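Local structure of 3-deoxy-manno-octulosonate cytidylyltransferase (1GQC) at residues Ser75-Leu80 with Asp181-Tyr186; Ile91-Gln96 with Ile175-Arg180; His127-Ala132 with Tyr169-Gly174. The protein catalyses the coupling of CTP with the eight-carbon sugar acid KDO to give CMP-KDO and diphosphate, probably activating the sugar for incorporation into bacterial lipopolysaccharide. All blocks are in the same frame, centred on the assembly; numbering follows the deposited sequence.

Interaction 1 of 3, residues Ser75-Leu80 with Asp181-Tyr186; sequences SGTDRL and DVLQNY. With CMK (cytidine 5'-monophosphate 3-deoxy-beta-D-gulo-oct-2-ulo-pyranosonic acid), chain D.
The methyl group of Thr77 sits over one face of the Tyr186 ring in a CH-pi contact, CG2 lying 3.4 Å from the ring centroid of Tyr186 and displaced toward the rim. The two side chains cross at about a right angle. CG2 stands anti to the backbone N of Thr77, which turns the methyl to the ring and OG1 elsewhere, to Tyr178 and Glu201. Asp78 approaches the same ring obliquely, its carboxylate plane 45° from that of the ring, with OD1 of Asp78 3.3 Å from CE2 of Tyr186; this oxygen is held in addition by a salt bridge to Arg204 and a hydrogen bond to Ser187. Ser75 lies at the ring edge. As the N-cap of helix 76-84, it accepts Asp78 N on OG at 3.2 Å, and Ser75 OG also donates to Asp78 OD2 at 2.8 Å, from above the carboxylate plane. Leu183 CD2 completes the apolar side of the contact against the Thr77 methyl. An alanine at Tyr186 would take away the ring under the Thr77 methyl and beside Ser75, and would probably open a gap at the start of helix 76-84. One turn on, Arg79 NE binds O2C of the cytosine at 2.7 Å and Arg79 NH2 binds N3C at 3.0 Å. This first turn of helix 76-84, backed by Tyr186, belongs to the cytosine-recognition site of the cytidylyltransferase.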
# COMPACT_ATOMS: atom_id res chain seq x y z
N SER A 75 2.00 -6.88 -20.72
CA SER A 75 0.98 -7.46 -19.84
C SER A 75 -0.38 -7.69 -20.52
O SER A 75 -0.61 -7.26 -21.65
CB SER A 75 0.76 -6.57 -18.61
OG SER A 75 0.08 -5.37 -18.96
N GLY A 76 -1.27 -8.38 -19.81
CA GLY A 76 -2.60 -8.63 -20.33
C GLY A 76 -3.32 -7.31 -20.50
O GLY A 76 -3.96 -7.09 -21.52
N THR A 77 -3.21 -6.42 -19.51
CA THR A 77 -3.87 -5.12 -19.59
C THR A 77 -3.37 -4.29 -20.77
O THR A 77 -4.15 -3.55 -21.39
CB THR A 77 -3.66 -4.33 -18.32
OG1 THR A 77 -4.18 -5.08 -17.21
CG2 THR A 77 -4.37 -3.00 -18.41
N ASP A 78 -2.07 -4.38 -21.07
CA ASP A 78 -1.52 -3.65 -22.21
C ASP A 78 -2.16 -4.25 -23.46
O ASP A 78 -2.58 -3.53 -24.37
CB ASP A 78 0.02 -3.79 -22.29
CG ASP A 78 0.76 -2.96 -21.24
OD1 ASP A 78 0.54 -1.72 -21.20
OD2 ASP A 78 1.57 -3.54 -20.46
N ARG A 79 -2.28 -5.58 -23.49
CA ARG A 79 -2.88 -6.26 -24.63
C ARG A 79 -4.33 -5.83 -24.84
O ARG A 79 -4.78 -5.70 -25.97
CB ARG A 79 -2.80 -7.78 -24.47
CG ARG A 79 -3.26 -8.59 -25.71
CD ARG A 79 -3.15 -10.13 -25.51
NE ARG A 79 -1.83 -10.55 -25.03
CZ ARG A 79 -0.71 -10.38 -25.71
NH1 ARG A 79 -0.74 -9.80 -26.90
NH2 ARG A 79 0.44 -10.75 -25.18
N LEU A 80 -5.07 -5.61 -23.75
CA LEU A 80 -6.47 -5.19 -23.86
C LEU A 80 -6.60 -3.78 -24.44
O LEU A 80 -7.62 -3.44 -25.04
CB LEU A 80 -7.15 -5.23 -22.49
CG LEU A 80 -8.13 -6.38 -22.22
CD1 LEU A 80 -7.39 -7.70 -22.22
CD2 LEU A 80 -8.82 -6.15 -20.90
N ASP A 181 -11.80 4.91 -20.30
CA ASP A 181 -10.75 5.90 -20.19
C ASP A 181 -9.47 5.40 -19.48
O ASP A 181 -8.37 5.89 -19.76
CB ASP A 181 -11.28 7.19 -19.55
CG ASP A 181 -11.66 7.02 -18.11
OD1 ASP A 181 -12.79 6.56 -17.84
OD2 ASP A 181 -10.81 7.34 -17.25
N VAL A 182 -9.61 4.42 -18.58
CA VAL A 182 -8.44 3.85 -17.91
C VAL A 182 -7.47 3.22 -18.94
O VAL A 182 -6.25 3.48 -18.93
CB VAL A 182 -8.88 2.73 -16.91
CG1 VAL A 182 -7.66 1.95 -16.41
CG2 VAL A 182 -9.65 3.34 -15.77
N LEU A 183 -8.02 2.40 -19.83
CA LEU A 183 -7.26 1.72 -20.87
C LEU A 183 -6.69 2.65 -21.93
O LEU A 183 -5.58 2.44 -22.42
CB LEU A 183 -8.16 0.69 -21.57
CG LEU A 183 -8.75 -0.45 -20.73
CD1 LEU A 183 -9.71 -1.24 -21.60
CD2 LEU A 183 -7.65 -1.36 -20.17
N GLN A 184 -7.46 3.67 -22.31
CA GLN A 184 -7.04 4.62 -23.33
C GLN A 184 -5.68 5.22 -23.01
O GLN A 184 -4.98 5.68 -23.91
CB GLN A 184 -8.07 5.73 -23.52
CG GLN A 184 -9.29 5.28 -24.29
CD GLN A 184 -10.28 6.41 -24.53
OE1 GLN A 184 -10.64 7.14 -23.61
NE2 GLN A 184 -10.74 6.54 -25.77
N ASN A 185 -5.31 5.24 -21.74
CA ASN A 185 -4.00 5.78 -21.42
C ASN A 185 -3.25 4.95 -20.40
O ASN A 185 -2.50 5.48 -19.59
CB ASN A 185 -4.10 7.24 -20.98
CG ASN A 185 -5.18 7.47 -19.97
OD1 ASN A 185 -5.72 8.57 -19.88
ND2 ASN A 185 -5.50 6.44 -19.19
N TYR A 186 -3.44 3.64 -20.46
CA TYR A 186 -2.76 2.76 -19.53
C TYR A 186 -1.34 2.53 -20.00
O TYR A 186 -0.41 2.36 -19.20
CB TYR A 186 -3.48 1.42 -19.46
CG TYR A 186 -2.74 0.42 -18.62
CD1 TYR A 186 -2.77 0.49 -17.23
CD2 TYR A 186 -2.02 -0.62 -19.21
CE1 TYR A 186 -2.11 -0.45 -16.45
CE2 TYR A 186 -1.35 -1.56 -18.45
CZ TYR A 186 -1.41 -1.48 -17.06
OH TYR A 186 -0.79 -2.43 -16.28
N1C CMK D . -0.35 -12.04 -20.54
C2C CMK D . -0.33 -11.42 -21.75
N3C CMK D . 0.90 -10.78 -22.21
C4C CMK D . 1.99 -10.78 -21.51
C5C CMK D . 1.95 -11.47 -20.19
C6C CMK D . 0.80 -12.06 -19.77
O2C CMK D . -1.30 -11.35 -22.49
N4C CMK D . 3.10 -10.21 -21.92
C1' CMK D . -1.59 -12.68 -20.06
C2' CMK D . -1.44 -14.14 -19.57
O2' CMK D . -1.41 -15.03 -20.70
C3' CMK D . -2.64 -14.33 -18.64
C4' CMK D . -2.93 -12.89 -18.15
O4' CMK D . -2.14 -12.01 -18.93
O3' CMK D . -3.81 -14.81 -19.36
C5' CMK D . -2.60 -12.62 -16.67
O5' CMK D . -1.30 -13.06 -16.31
PA CMK D . -0.74 -13.92 -15.09
O1A CMK D . -1.19 -15.35 -15.12
O2A CMK D . 0.75 -13.90 -15.12
O6 CMK D . -1.86 -11.83 -11.98
C2 CMK D . -0.79 -12.22 -12.89
O2 CMK D . -1.24 -13.28 -13.72
C3 CMK D . -0.33 -10.98 -13.74
C4 CMK D . 0.08 -9.82 -12.79
O4 CMK D . 0.51 -8.71 -13.59
C5 CMK D . -1.16 -9.45 -11.89
C6 CMK D . -1.55 -10.73 -11.06
C7 CMK D . -2.77 -10.47 -10.15
C1 CMK D . 0.36 -12.91 -12.10
O1X CMK D . 0.02 -14.00 -11.44
O1Y CMK D . 1.51 -12.52 -12.09
O5 CMK D . -2.29 -9.04 -12.70
C8 CMK D . -3.49 -11.80 -9.73
O8 CMK D . -2.52 -12.74 -9.27
O7 CMK D . -2.31 -9.79 -8.97

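Interaction 2 of 3, residues Ile91-Gln96 with Ile175-Arg180; sequences IYINLQ and IYAYRR. With MG (magnesium ion), chain C; CMK (cytidine 5'-monophosphate 3-deoxy-beta-D-gulo-oct-2-ulo-pyranosonic acid), chain D.
Strands 91-94 and 175-179 run antiparallel at 164°, with Tyr92-Tyr178 and Asn94-Tyr176 as hydrogen-bonded pairs alternating with the non-hydrogen-bonded pairs Ile91-Arg179 and Ile93-Ala177. The Tyr92 pair closes with Tyr92 N to Tyr178 O at 2.9 Å and the reverse bond from Tyr178 N to Tyr92 O. Ile91, Ile93 and Ala177 share the face that helix 104-116 packs against, Ile93 CG1 lying 4.2 Å from Ala177 CB. The opposite face carries the polar contacts. There Asn94 ND2 donates a nearly straight bond (161°) to Tyr178 OH at 3.0 Å, with the hydroxyl in the amide plane; with CG anti to the backbone N (chi1 177°) the amide extends over this face, and the Tyr178 ring leans back along the sheet to bring its hydroxyl to ND2. Tyr178 OH also bonds Thr77, so two groups fix this buried hydroxyl. Arg180 runs alongside the Tyr92 ring, its CB 3.9 Å from Tyr92 CE1, while Tyr92 OH finds its main partner in Val87 O. Beyond the strand, Leu95 CD2 packs on Ile175 CD1, and the extended Gln96 side chain brings OE1 to within 2.6 Å of the magnesium ion, which is also bound by CMK O1A and two waters. The pairing forms part of the central sheet of the GT-A-like nucleotidyltransferase fold, with the metal and the nucleotide sugar at the C-terminal end of strand 91-94.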
# COMPACT_ATOMS: atom_id res chain seq x y z
N ILE A 91 -17.21 -0.40 -20.43
CA ILE A 91 -16.48 -1.19 -19.43
C ILE A 91 -15.83 -2.41 -20.09
O ILE A 91 -16.44 -3.10 -20.91
CB ILE A 91 -17.46 -1.65 -18.30
CG1 ILE A 91 -18.13 -0.43 -17.69
CG2 ILE A 91 -16.70 -2.46 -17.21
CD1 ILE A 91 -19.08 -0.75 -16.58
N TYR A 92 -14.57 -2.66 -19.74
CA TYR A 92 -13.82 -3.79 -20.27
C TYR A 92 -13.45 -4.67 -19.10
O TYR A 92 -12.93 -4.19 -18.09
CB TYR A 92 -12.52 -3.35 -20.98
CG TYR A 92 -12.72 -2.55 -22.25
CD1 TYR A 92 -12.92 -1.17 -22.21
CD2 TYR A 92 -12.74 -3.17 -23.50
CE1 TYR A 92 -13.12 -0.44 -23.37
CE2 TYR A 92 -12.95 -2.44 -24.68
CZ TYR A 92 -13.14 -1.08 -24.60
OH TYR A 92 -13.38 -0.35 -25.74
N ILE A 93 -13.73 -5.96 -19.24
CA ILE A 93 -13.42 -6.95 -18.22
C ILE A 93 -12.33 -7.86 -18.73
O ILE A 93 -12.46 -8.49 -19.79
CB ILE A 93 -14.64 -7.79 -17.90
CG1 ILE A 93 -15.69 -6.90 -17.23
CG2 ILE A 93 -14.24 -8.96 -17.02
CD1 ILE A 93 -17.03 -7.60 -16.99
N ASN A 94 -11.24 -7.90 -17.98
CA ASN A 94 -10.09 -8.72 -18.31
C ASN A 94 -10.23 -10.02 -17.52
O ASN A 94 -10.17 -10.01 -16.30
CB ASN A 94 -8.80 -7.95 -17.92
CG ASN A 94 -7.52 -8.73 -18.16
OD1 ASN A 94 -7.54 -9.94 -18.39
ND2 ASN A 94 -6.38 -8.04 -18.07
N LEU A 95 -10.47 -11.13 -18.21
CA LEU A 95 -10.60 -12.44 -17.57
C LEU A 95 -9.39 -13.27 -17.94
O LEU A 95 -9.12 -13.46 -19.12
CB LEU A 95 -11.82 -13.21 -18.09
CG LEU A 95 -13.20 -13.02 -17.50
CD1 LEU A 95 -14.17 -13.97 -18.20
CD2 LEU A 95 -13.16 -13.31 -16.02
N GLN A 96 -8.68 -13.80 -16.95
CA GLN A 96 -7.49 -14.61 -17.23
C GLN A 96 -7.81 -15.88 -18.00
O GLN A 96 -8.79 -16.56 -17.70
CB GLN A 96 -6.78 -14.94 -15.93
CG GLN A 96 -6.20 -13.70 -15.32
CD GLN A 96 -5.21 -13.99 -14.23
OE1 GLN A 96 -4.42 -14.93 -14.31
NE2 GLN A 96 -5.22 -13.16 -13.20
N ILE A 175 -8.89 -10.77 -11.77
CA ILE A 175 -9.89 -10.40 -12.76
C ILE A 175 -10.04 -8.91 -12.63
O ILE A 175 -10.08 -8.39 -11.52
CB ILE A 175 -11.26 -11.02 -12.46
CG1 ILE A 175 -11.15 -12.54 -12.45
CG2 ILE A 175 -12.27 -10.54 -13.48
CD1 ILE A 175 -12.48 -13.24 -12.22
N TYR A 176 -10.12 -8.20 -13.76
CA TYR A 176 -10.26 -6.77 -13.69
C TYR A 176 -11.39 -6.22 -14.58
O TYR A 176 -11.70 -6.76 -15.65
CB TYR A 176 -8.97 -6.06 -14.10
CG TYR A 176 -7.72 -6.40 -13.32
CD1 TYR A 176 -6.80 -7.32 -13.83
CD2 TYR A 176 -7.39 -5.72 -12.15
CE1 TYR A 176 -5.58 -7.54 -13.20
CE2 TYR A 176 -6.17 -5.93 -11.51
CZ TYR A 176 -5.26 -6.84 -12.04
OH TYR A 176 -4.04 -7.05 -11.45
N ALA A 177 -11.97 -5.13 -14.12
CA ALA A 177 -13.00 -4.43 -14.87
C ALA A 177 -12.49 -2.99 -14.90
O ALA A 177 -12.13 -2.44 -13.85
CB ALA A 177 -14.30 -4.49 -14.14
N TYR A 178 -12.41 -2.40 -16.10
CA TYR A 178 -11.95 -1.02 -16.20
C TYR A 178 -12.87 -0.14 -17.06
O TYR A 178 -13.48 -0.59 -18.03
CB TYR A 178 -10.54 -0.90 -16.80
CG TYR A 178 -9.63 -2.12 -16.79
CD1 TYR A 178 -8.38 -2.06 -16.17
CD2 TYR A 178 -9.96 -3.26 -17.51
CE1 TYR A 178 -7.48 -3.11 -16.27
CE2 TYR A 178 -9.06 -4.32 -17.62
CZ TYR A 178 -7.83 -4.24 -17.00
OH TYR A 178 -6.95 -5.29 -17.11
N ARG A 179 -12.95 1.13 -16.70
CA ARG A 179 -13.70 2.09 -17.49
C ARG A 179 -12.85 2.23 -18.76
O ARG A 179 -11.63 1.99 -18.72
CB ARG A 179 -13.71 3.45 -16.79
CG ARG A 179 -15.05 4.08 -16.64
CD ARG A 179 -15.65 3.64 -15.34
NE ARG A 179 -17.07 3.35 -15.48
CZ ARG A 179 -17.85 2.98 -14.47
NH1 ARG A 179 -17.34 2.88 -13.24
NH2 ARG A 179 -19.14 2.71 -14.70
N ARG A 180 -13.46 2.64 -19.87
CA ARG A 180 -12.73 2.82 -21.12
C ARG A 180 -11.58 3.80 -20.99
O ARG A 180 -10.49 3.56 -21.50
CB ARG A 180 -13.67 3.29 -22.24
CG ARG A 180 -13.00 3.52 -23.59
CD ARG A 180 -14.06 3.87 -24.64
NE ARG A 180 -13.48 4.26 -25.92
CZ ARG A 180 -13.20 3.43 -26.93
NH1 ARG A 180 -13.46 2.14 -26.80
NH2 ARG A 180 -12.66 3.90 -28.06
MG MG C . -2.71 -16.79 -13.79
N1C CMK D . -0.35 -12.04 -20.54
C2C CMK D . -0.33 -11.42 -21.75
N3C CMK D . 0.90 -10.78 -22.21
C4C CMK D . 1.99 -10.78 -21.51
C5C CMK D . 1.95 -11.47 -20.19
C6C CMK D . 0.80 -12.06 -19.77
O2C CMK D . -1.30 -11.35 -22.49
N4C CMK D . 3.10 -10.21 -21.92
C1' CMK D . -1.59 -12.68 -20.06
C2' CMK D . -1.44 -14.14 -19.57
O2' CMK D . -1.41 -15.03 -20.70
C3' CMK D . -2.64 -14.33 -18.64
C4' CMK D . -2.93 -12.89 -18.15
O4' CMK D . -2.14 -12.01 -18.93
O3' CMK D . -3.81 -14.81 -19.36
C5' CMK D . -2.60 -12.62 -16.67
O5' CMK D . -1.30 -13.06 -16.31
PA CMK D . -0.74 -13.92 -15.09
O1A CMK D . -1.19 -15.35 -15.12
O2A CMK D . 0.75 -13.90 -15.12
O6 CMK D . -1.86 -11.83 -11.98
C2 CMK D . -0.79 -12.22 -12.89
O2 CMK D . -1.24 -13.28 -13.72
C3 CMK D . -0.33 -10.98 -13.74
C4 CMK D . 0.08 -9.82 -12.79
O4 CMK D . 0.51 -8.71 -13.59
C5 CMK D . -1.16 -9.45 -11.89
C6 CMK D . -1.55 -10.73 -11.06
C7 CMK D . -2.77 -10.47 -10.15
C1 CMK D . 0.36 -12.91 -12.10
O1X CMK D . 0.02 -14.00 -11.44
O1Y CMK D . 1.51 -12.52 -12.09
O5 CMK D . -2.29 -9.04 -12.70
C8 CMK D . -3.49 -11.80 -9.73
O8 CMK D . -2.52 -12.74 -9.27
O7 CMK D . -2.31 -9.79 -8.97
O HOH W 1 -0.85 -17.47 -12.63
O HOH W 2 -2.81 -15.74 -11.46

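Interaction 3 of 3, residues His127-Ala132 with Tyr169-Gly174; sequences HAISAA and YLKHVG. With CMK (cytidine 5'-monophosphate 3-deoxy-beta-D-gulo-oct-2-ulo-pyranosonic acid), chain D.
One water is gripped from both strands, by His127 NE2 at 2.8 Å and by Lys171 NZ, which donates to it at 2.9 Å. The water lies at the edge of the imidazole, in its plane, and bridges two side chains that run side by side and point the same way. The Lys171 chain is extended beyond CG and passes along the ring, with CB over one face of the imidazole and CD of Lys171 3.7 Å from NE2 of His127. The other ring nitrogen, His127 ND1, donates to Ala128 O at 2.9 Å from above the carbonyl plane. With both nitrogens engaged, rotation of the ring is restrained; CG of His127 lies between the backbone N and the carbonyl carbon (chi1 79°), which folds the ring over the backbone toward Ala128 O. Val173 crosses His127 at about a right angle, its CG2 nearest His127 CD2.

Beneath these side chains the backbones pair antiparallel, with His127 N and O bonded to Lys171 O and N. Ile129 N donates to Tyr169 O at 2.9 Å, while a second water links Ile129 O to Tyr169 N. Ile129 lies across its neighbours, CG1 of Ile129 3.5 Å from CB of Tyr169 and CG2 against Lys171 CB. Ala131 meets the Tyr169 ring obliquely. Leu170 projects from the other face of the sheet, touching Val142 and Val144 of strand 141-144.

His172, turned away from strand 127-129, shares a hydrogen bond with CMK O7 at 2.8 Å, either partner possibly donating, and its NE2 is bonded to Thr124. Gly174 packs close to the sugar, where a CB would probably come too close to CMK C8. This antiparallel pairing belongs to the mixed sheet, whose strand 169-179 brings His172 and Gly174 to the KDO site.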
# COMPACT_ATOMS: atom_id res chain seq x y z
N HIS A 127 -10.51 -12.78 -2.06
CA HIS A 127 -11.19 -13.69 -1.13
C HIS A 127 -10.27 -14.09 0.03
O HIS A 127 -9.06 -14.16 -0.13
CB HIS A 127 -11.72 -14.92 -1.88
CG HIS A 127 -10.68 -15.95 -2.18
ND1 HIS A 127 -10.06 -16.69 -1.21
CD2 HIS A 127 -10.17 -16.37 -3.37
CE1 HIS A 127 -9.21 -17.53 -1.77
NE2 HIS A 127 -9.26 -17.36 -3.08
N ALA A 128 -10.86 -14.35 1.19
CA ALA A 128 -10.07 -14.71 2.38
C ALA A 128 -9.16 -15.94 2.26
O ALA A 128 -9.53 -16.94 1.63
CB ALA A 128 -11.02 -14.89 3.60
N ILE A 129 -7.98 -15.86 2.86
CA ILE A 129 -7.02 -16.97 2.85
C ILE A 129 -6.27 -17.08 4.16
O ILE A 129 -6.19 -16.10 4.93
CB ILE A 129 -5.92 -16.88 1.72
CG1 ILE A 129 -5.11 -15.58 1.85
CG2 ILE A 129 -6.56 -17.04 0.35
CD1 ILE A 129 -3.95 -15.45 0.84
N SER A 130 -5.72 -18.28 4.38
CA SER A 130 -4.96 -18.61 5.57
C SER A 130 -3.59 -17.97 5.46
O SER A 130 -3.11 -17.66 4.35
CB SER A 130 -4.80 -20.13 5.70
OG SER A 130 -3.84 -20.66 4.79
N ALA A 131 -2.95 -17.76 6.60
CA ALA A 131 -1.63 -17.16 6.61
C ALA A 131 -0.67 -18.05 5.84
O ALA A 131 0.23 -17.56 5.16
CB ALA A 131 -1.14 -16.98 8.05
N ALA A 132 -0.85 -19.36 5.95
CA ALA A 132 0.04 -20.29 5.27
C ALA A 132 -0.06 -20.16 3.77
O ALA A 132 0.96 -20.24 3.07
CB ALA A 132 -0.25 -21.71 5.70
N TYR A 169 -5.69 -12.40 5.98
CA TYR A 169 -5.21 -12.30 4.62
C TYR A 169 -6.26 -12.37 3.51
O TYR A 169 -7.22 -13.15 3.57
CB TYR A 169 -4.13 -13.37 4.39
CG TYR A 169 -2.89 -13.09 5.21
CD1 TYR A 169 -1.94 -12.15 4.77
CD2 TYR A 169 -2.70 -13.67 6.47
CE1 TYR A 169 -0.86 -11.79 5.56
CE2 TYR A 169 -1.62 -13.32 7.28
CZ TYR A 169 -0.70 -12.37 6.82
OH TYR A 169 0.36 -11.98 7.61
N LEU A 170 -6.08 -11.51 2.52
CA LEU A 170 -6.97 -11.47 1.36
C LEU A 170 -6.14 -11.78 0.12
O LEU A 170 -5.13 -11.12 -0.17
CB LEU A 170 -7.61 -10.08 1.19
CG LEU A 170 -8.67 -9.69 2.22
CD1 LEU A 170 -9.20 -8.29 1.91
CD2 LEU A 170 -9.79 -10.72 2.20
N LYS A 171 -6.55 -12.81 -0.62
CA LYS A 171 -5.84 -13.16 -1.84
C LYS A 171 -6.45 -12.38 -3.01
O LYS A 171 -7.67 -12.22 -3.08
CB LYS A 171 -5.92 -14.66 -2.12
CG LYS A 171 -5.80 -14.97 -3.61
CD LYS A 171 -5.78 -16.46 -3.90
CE LYS A 171 -5.68 -16.70 -5.42
NZ LYS A 171 -5.53 -18.14 -5.81
N HIS A 172 -5.61 -11.91 -3.92
CA HIS A 172 -6.12 -11.16 -5.06
C HIS A 172 -6.48 -12.09 -6.20
O HIS A 172 -5.66 -12.88 -6.68
CB HIS A 172 -5.09 -10.16 -5.60
CG HIS A 172 -5.55 -9.42 -6.82
ND1 HIS A 172 -4.69 -9.01 -7.81
CD2 HIS A 172 -6.78 -9.00 -7.20
CE1 HIS A 172 -5.37 -8.37 -8.75
NE2 HIS A 172 -6.64 -8.35 -8.40
N VAL A 173 -7.73 -11.99 -6.65
CA VAL A 173 -8.18 -12.78 -7.77
C VAL A 173 -7.95 -11.89 -8.99
O VAL A 173 -8.58 -10.83 -9.12
CB VAL A 173 -9.65 -13.14 -7.64
CG1 VAL A 173 -10.14 -13.84 -8.90
CG2 VAL A 173 -9.84 -14.05 -6.43
N GLY A 174 -7.06 -12.33 -9.87
CA GLY A 174 -6.69 -11.55 -11.05
C GLY A 174 -7.70 -11.22 -12.14
O GLY A 174 -7.40 -11.36 -13.32
N1C CMK D . -0.35 -12.04 -20.54
C2C CMK D . -0.33 -11.42 -21.75
N3C CMK D . 0.90 -10.78 -22.21
C4C CMK D . 1.99 -10.78 -21.51
C5C CMK D . 1.95 -11.47 -20.19
C6C CMK D . 0.80 -12.06 -19.77
O2C CMK D . -1.30 -11.35 -22.49
N4C CMK D . 3.10 -10.21 -21.92
C1' CMK D . -1.59 -12.68 -20.06
C2' CMK D . -1.44 -14.14 -19.57
O2' CMK D . -1.41 -15.03 -20.70
C3' CMK D . -2.64 -14.33 -18.64
C4' CMK D . -2.93 -12.89 -18.15
O4' CMK D . -2.14 -12.01 -18.93
O3' CMK D . -3.81 -14.81 -19.36
C5' CMK D . -2.60 -12.62 -16.67
O5' CMK D . -1.30 -13.06 -16.31
PA CMK D . -0.74 -13.92 -15.09
O1A CMK D . -1.19 -15.35 -15.12
O2A CMK D . 0.75 -13.90 -15.12
O6 CMK D . -1.86 -11.83 -11.98
C2 CMK D . -0.79 -12.22 -12.89
O2 CMK D . -1.24 -13.28 -13.72
C3 CMK D . -0.33 -10.98 -13.74
C4 CMK D . 0.08 -9.82 -12.79
O4 CMK D . 0.51 -8.71 -13.59
C5 CMK D . -1.16 -9.45 -11.89
C6 CMK D . -1.55 -10.73 -11.06
C7 CMK D . -2.77 -10.47 -10.15
C1 CMK D . 0.36 -12.91 -12.10
O1X CMK D . 0.02 -14.00 -11.44
O1Y CMK D . 1.51 -12.52 -12.09
O5 CMK D . -2.29 -9.04 -12.70
C8 CMK D . -3.49 -11.80 -9.73
O8 CMK D . -2.52 -12.74 -9.27
O7 CMK D . -2.31 -9.79 -8.97
O HOH W 3 -8.03 -19.22 -4.73
O HOH W 4 -6.27 -14.59 7.22

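How the interactions relate
All three contacts reach the bound CMP-KDO, each at a different part of it: interaction 1 at the cytosine, interaction 2 at the phosphate, through magnesium, and interaction 3 at the tail of the KDO. Interactions 1 and 2, with centres 9 Å apart, join directly through Thr77 OG1 and Tyr178 OH, 2.8 Å apart and probably hydrogen-bonded, and through Leu80 packing on Asn94 and Tyr178. Interactions 2 and 3 share strand 169-179; their centres are 20 Å apart, yet Gln96 NE2 probably bonds Gly174 O at 2.8 Å, which probably steadies the metal-binding side chain. Interactions 1 and 3 do not touch, their centres lying about 25 Å apart.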